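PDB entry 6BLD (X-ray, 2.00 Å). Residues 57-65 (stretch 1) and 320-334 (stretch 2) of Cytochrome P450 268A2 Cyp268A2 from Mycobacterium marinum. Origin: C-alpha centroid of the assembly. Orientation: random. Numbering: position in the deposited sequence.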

# COMPACT_ATOMS: atom_id res chain seq x y z
N ASN A 57 -15.65 -18.59 12.69
CA ASN A 57 -15.66 -17.58 13.75
C ASN A 57 -15.96 -16.18 13.24
O ASN A 57 -16.15 -15.27 14.05
CB ASN A 57 -14.31 -17.57 14.48
CG ASN A 57 -14.20 -18.67 15.51
OD1 ASN A 57 -14.43 -18.45 16.70
ND2 ASN A 57 -13.82 -19.87 15.07
N ASP A 58 -16.01 -15.98 11.92
CA ASP A 58 -16.14 -14.65 11.35
C ASP A 58 -17.58 -14.39 10.93
O ASP A 58 -18.03 -14.96 9.93
CB ASP A 58 -15.21 -14.50 10.15
CG ASP A 58 -15.02 -13.05 9.73
OD1 ASP A 58 -15.66 -12.17 10.34
OD2 ASP A 58 -14.24 -12.80 8.79
N PRO A 59 -18.34 -13.56 11.66
CA PRO A 59 -19.72 -13.28 11.25
C PRO A 59 -19.84 -12.21 10.19
O PRO A 59 -20.88 -12.12 9.52
CB PRO A 59 -20.39 -12.85 12.56
CG PRO A 59 -19.28 -12.21 13.33
CD PRO A 59 -18.00 -12.92 12.94
N GLY A 60 -18.81 -11.40 10.01
CA GLY A 60 -18.85 -10.35 9.02
C GLY A 60 -17.93 -9.21 9.42
O GLY A 60 -16.94 -9.42 10.12
N PHE A 61 -18.28 -8.02 8.95
CA PHE A 61 -17.47 -6.83 9.21
C PHE A 61 -18.34 -5.60 9.02
O PHE A 61 -19.38 -5.64 8.36
CB PHE A 61 -16.25 -6.77 8.29
CG PHE A 61 -16.58 -6.56 6.84
CD1 PHE A 61 -16.84 -7.64 6.01
CD2 PHE A 61 -16.64 -5.28 6.30
CE1 PHE A 61 -17.15 -7.45 4.67
CE2 PHE A 61 -16.95 -5.09 4.97
CZ PHE A 61 -17.20 -6.17 4.16
N TRP A 62 -17.88 -4.49 9.60
CA TRP A 62 -18.50 -3.18 9.42
C TRP A 62 -17.77 -2.44 8.31
O TRP A 62 -16.54 -2.31 8.34
CB TRP A 62 -18.45 -2.37 10.71
CG TRP A 62 -19.41 -2.82 11.77
CD1 TRP A 62 -19.12 -3.56 12.88
CD2 TRP A 62 -20.81 -2.56 11.82
NE1 TRP A 62 -20.26 -3.78 13.62
CE2 TRP A 62 -21.31 -3.17 12.99
CE3 TRP A 62 -21.70 -1.87 10.99
CZ2 TRP A 62 -22.66 -3.11 13.35
CZ3 TRP A 62 -23.03 -1.81 11.35
CH2 TRP A 62 -23.50 -2.42 12.52
N ALA A 63 -18.52 -1.95 7.33
CA ALA A 63 -17.95 -1.21 6.21
C ALA A 63 -17.93 0.28 6.55
O ALA A 63 -18.97 0.88 6.82
CB ALA A 63 -18.76 -1.46 4.93
N VAL A 64 -16.73 0.87 6.54
CA VAL A 64 -16.53 2.28 6.83
C VAL A 64 -16.15 2.97 5.53
O VAL A 64 -15.05 2.76 5.01
CB VAL A 64 -15.46 2.49 7.91
CG1 VAL A 64 -15.26 3.98 8.16
CG2 VAL A 64 -15.85 1.78 9.19
N THR A 65 -17.05 3.81 5.01
CA THR A 65 -16.91 4.37 3.68
C THR A 65 -16.62 5.86 3.65
O THR A 65 -16.06 6.34 2.65
CB THR A 65 -18.19 4.11 2.86
OG1 THR A 65 -19.32 4.63 3.57
CG2 THR A 65 -18.38 2.61 2.63
N GLU A 320 -19.83 3.77 19.08
CA GLU A 320 -20.86 4.32 18.21
C GLU A 320 -20.19 5.06 17.05
O GLU A 320 -19.45 6.03 17.27
CB GLU A 320 -21.78 5.26 18.99
CG GLU A 320 -22.86 5.92 18.17
CD GLU A 320 -23.88 6.61 19.05
OE1 GLU A 320 -23.61 7.75 19.50
OE2 GLU A 320 -24.96 6.03 19.29
N LEU A 321 -20.45 4.61 15.83
CA LEU A 321 -19.86 5.21 14.64
C LEU A 321 -20.89 5.21 13.51
O LEU A 321 -21.46 4.17 13.19
CB LEU A 321 -18.60 4.45 14.20
CG LEU A 321 -17.79 5.11 13.08
CD1 LEU A 321 -17.01 6.30 13.61
CD2 LEU A 321 -16.86 4.09 12.44
N GLY A 322 -21.11 6.38 12.92
CA GLY A 322 -22.10 6.50 11.86
C GLY A 322 -23.50 6.12 12.27
O GLY A 322 -24.26 5.59 11.46
N GLY A 323 -23.86 6.37 13.53
CA GLY A 323 -25.17 5.99 14.02
C GLY A 323 -25.34 4.51 14.30
O GLY A 323 -26.46 4.07 14.54
N GLN A 324 -24.26 3.74 14.26
CA GLN A 324 -24.31 2.30 14.47
C GLN A 324 -23.41 1.93 15.64
O GLN A 324 -22.32 2.50 15.80
CB GLN A 324 -23.87 1.54 13.21
CG GLN A 324 -24.69 1.87 11.98
CD GLN A 324 -26.06 1.21 12.00
OE1 GLN A 324 -26.20 0.06 12.40
NE2 GLN A 324 -27.08 1.95 11.57
N LEU A 325 -23.86 0.98 16.45
CA LEU A 325 -23.12 0.55 17.64
C LEU A 325 -22.25 -0.64 17.26
O LEU A 325 -22.72 -1.78 17.24
CB LEU A 325 -24.07 0.22 18.78
CG LEU A 325 -23.41 -0.19 20.10
CD1 LEU A 325 -22.55 0.94 20.64
CD2 LEU A 325 -24.45 -0.62 21.12
N ILE A 326 -20.98 -0.38 16.97
CA ILE A 326 -20.03 -1.46 16.74
C ILE A 326 -19.77 -2.17 18.06
O ILE A 326 -19.50 -1.54 19.09
CB ILE A 326 -18.73 -0.92 16.13
CG1 ILE A 326 -19.01 -0.23 14.80
CG2 ILE A 326 -17.71 -2.03 15.96
CD1 ILE A 326 -17.86 0.61 14.28
N ARG A 327 -19.87 -3.50 18.05
CA ARG A 327 -19.70 -4.28 19.26
C ARG A 327 -18.24 -4.70 19.44
O ARG A 327 -17.47 -4.78 18.48
CB ARG A 327 -20.59 -5.52 19.23
CG ARG A 327 -22.07 -5.22 19.04
CD ARG A 327 -22.64 -4.52 20.26
NE ARG A 327 -24.10 -4.62 20.31
CZ ARG A 327 -24.84 -4.27 21.35
NH1 ARG A 327 -24.26 -3.78 22.44
NH2 ARG A 327 -26.16 -4.40 21.30
N ALA A 328 -17.87 -4.95 20.69
CA ALA A 328 -16.52 -5.40 21.01
C ALA A 328 -16.22 -6.72 20.32
O ALA A 328 -17.03 -7.65 20.36
CB ALA A 328 -16.35 -5.54 22.52
N GLY A 329 -15.06 -6.80 19.68
CA GLY A 329 -14.65 -7.98 18.96
C GLY A 329 -15.06 -8.03 17.51
O GLY A 329 -14.67 -8.98 16.81
N GLU A 330 -15.82 -7.06 17.03
CA GLU A 330 -16.27 -7.05 15.64
C GLU A 330 -15.24 -6.40 14.74
O GLU A 330 -14.50 -5.49 15.15
CB GLU A 330 -17.62 -6.32 15.52
CG GLU A 330 -18.76 -7.04 16.23
CD GLU A 330 -20.12 -6.47 15.89
OE1 GLU A 330 -20.25 -5.23 15.77
OE2 GLU A 330 -21.08 -7.26 15.75
N LYS A 331 -15.17 -6.88 13.50
CA LYS A 331 -14.22 -6.36 12.53
C LYS A 331 -14.74 -5.08 11.90
O LYS A 331 -15.93 -4.94 11.62
CB LYS A 331 -13.94 -7.40 11.44
CG LYS A 331 -13.17 -8.61 11.93
CD LYS A 331 -12.88 -9.58 10.79
CE LYS A 331 -12.18 -10.84 11.30
NZ LYS A 331 -11.80 -11.74 10.18
N VAL A 332 -13.83 -4.13 11.67
CA VAL A 332 -14.15 -2.82 11.13
C VAL A 332 -13.19 -2.54 9.98
O VAL A 332 -11.98 -2.43 10.20
CB VAL A 332 -14.05 -1.72 12.20
CG1 VAL A 332 -14.31 -0.36 11.59
CG2 VAL A 332 -15.03 -1.99 13.34
N VAL A 333 -13.72 -2.44 8.76
CA VAL A 333 -12.91 -2.34 7.55
C VAL A 333 -12.99 -0.92 7.01
O VAL A 333 -14.08 -0.38 6.82
CB VAL A 333 -13.36 -3.36 6.50
CG1 VAL A 333 -12.54 -3.21 5.22
CG2 VAL A 333 -13.24 -4.77 7.05
N MET A 334 -11.83 -0.34 6.73
CA MET A 334 -11.72 1.00 6.17
C MET A 334 -11.51 0.90 4.67
O MET A 334 -10.58 0.22 4.21
CB MET A 334 -10.55 1.75 6.82
CG MET A 334 -10.72 1.98 8.31
SD MET A 334 -9.48 3.10 8.96
CE MET A 334 -8.36 2.00 9.78
O HOH W 1 -16.83 -9.07 12.82

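The shortest polar contact between the two stretches is made by the indole of Trp62, whose NE1 donates a hydrogen bond to Glu330 OE1 at 2.6 Å. The N-H...O angle of 173° is nearly linear, and the carboxylate oxygen lies at the ring edge, near the plane of the indole, where the N-H points. Glu330 OE1 also accepts a hydrogen bond from Arg327 N (2.9 Å) across the type II turn that runs from Arg327 to Glu330, so one oxygen ties the tryptophan to the turn and braces the turn itself. The turn is closed in addition by the backbone bond from Glu330 N to Arg327 O (3.2 Å).

The backbones of residues 61-64 and 331-334 pair as parallel strands. Trp62 sits between two partners, as parallel pairing requires: Trp62 N donates to Lys331 O (2.8 Å), and Trp62 O accepts from Val333 N (2.9 Å, 174°). The ladder continues where Val64 N donates to Val333 O (2.9 Å), with a more bent angle of 149°. Lys331 O also receives a CA-H...O contact from Phe61 CA at 3.4 Å. Just before the direct pairing begins, a water bridges the two stretches, donating to Gly60 O (2.7 Å) and accepting from Lys331 N (2.8 Å).

Beyond this water, the extended side chain of Lys331 reaches Asp58, forming a salt bridge between NZ and OD2 at 3.0 Å; its hydrogen-bond geometry is weak. The other carboxylate oxygen, Asp58 OD1, accepts a hydrogen bond from Gly60 N at 3.3 Å. Gly60 adopts phi/psi of 153/-152°, at which a CB would be jammed against the preceding carbonyl oxygen.

Packing centres on Trp62, which has the largest area covered by the opposite stretch. Ile326 lies over one face of its indole, with CG1 3.9 Å from the centroid of the five-membered ring and only 9° off the normal, a CH-pi contact; Ile326 CG2 also approaches Trp62 CD1 at 3.7 Å. At the far end of the ring system, Trp62 CH2 comes within 3.7 Å of Gln324 OE1.

Trp62, Val64, Val332 and Met334 share one face of the sheet. There Val64 CG2 packs against Val332 CG1 at 3.6 Å and meets Leu321 CD2 at 4.1 Å, while Trp62 CB is 4.3 Å from Val332 CG2. Ala63 and Val333 point to the other face, and Val333 CG2 makes an apolar contact with Phe61 CD2 at 3.5 Å.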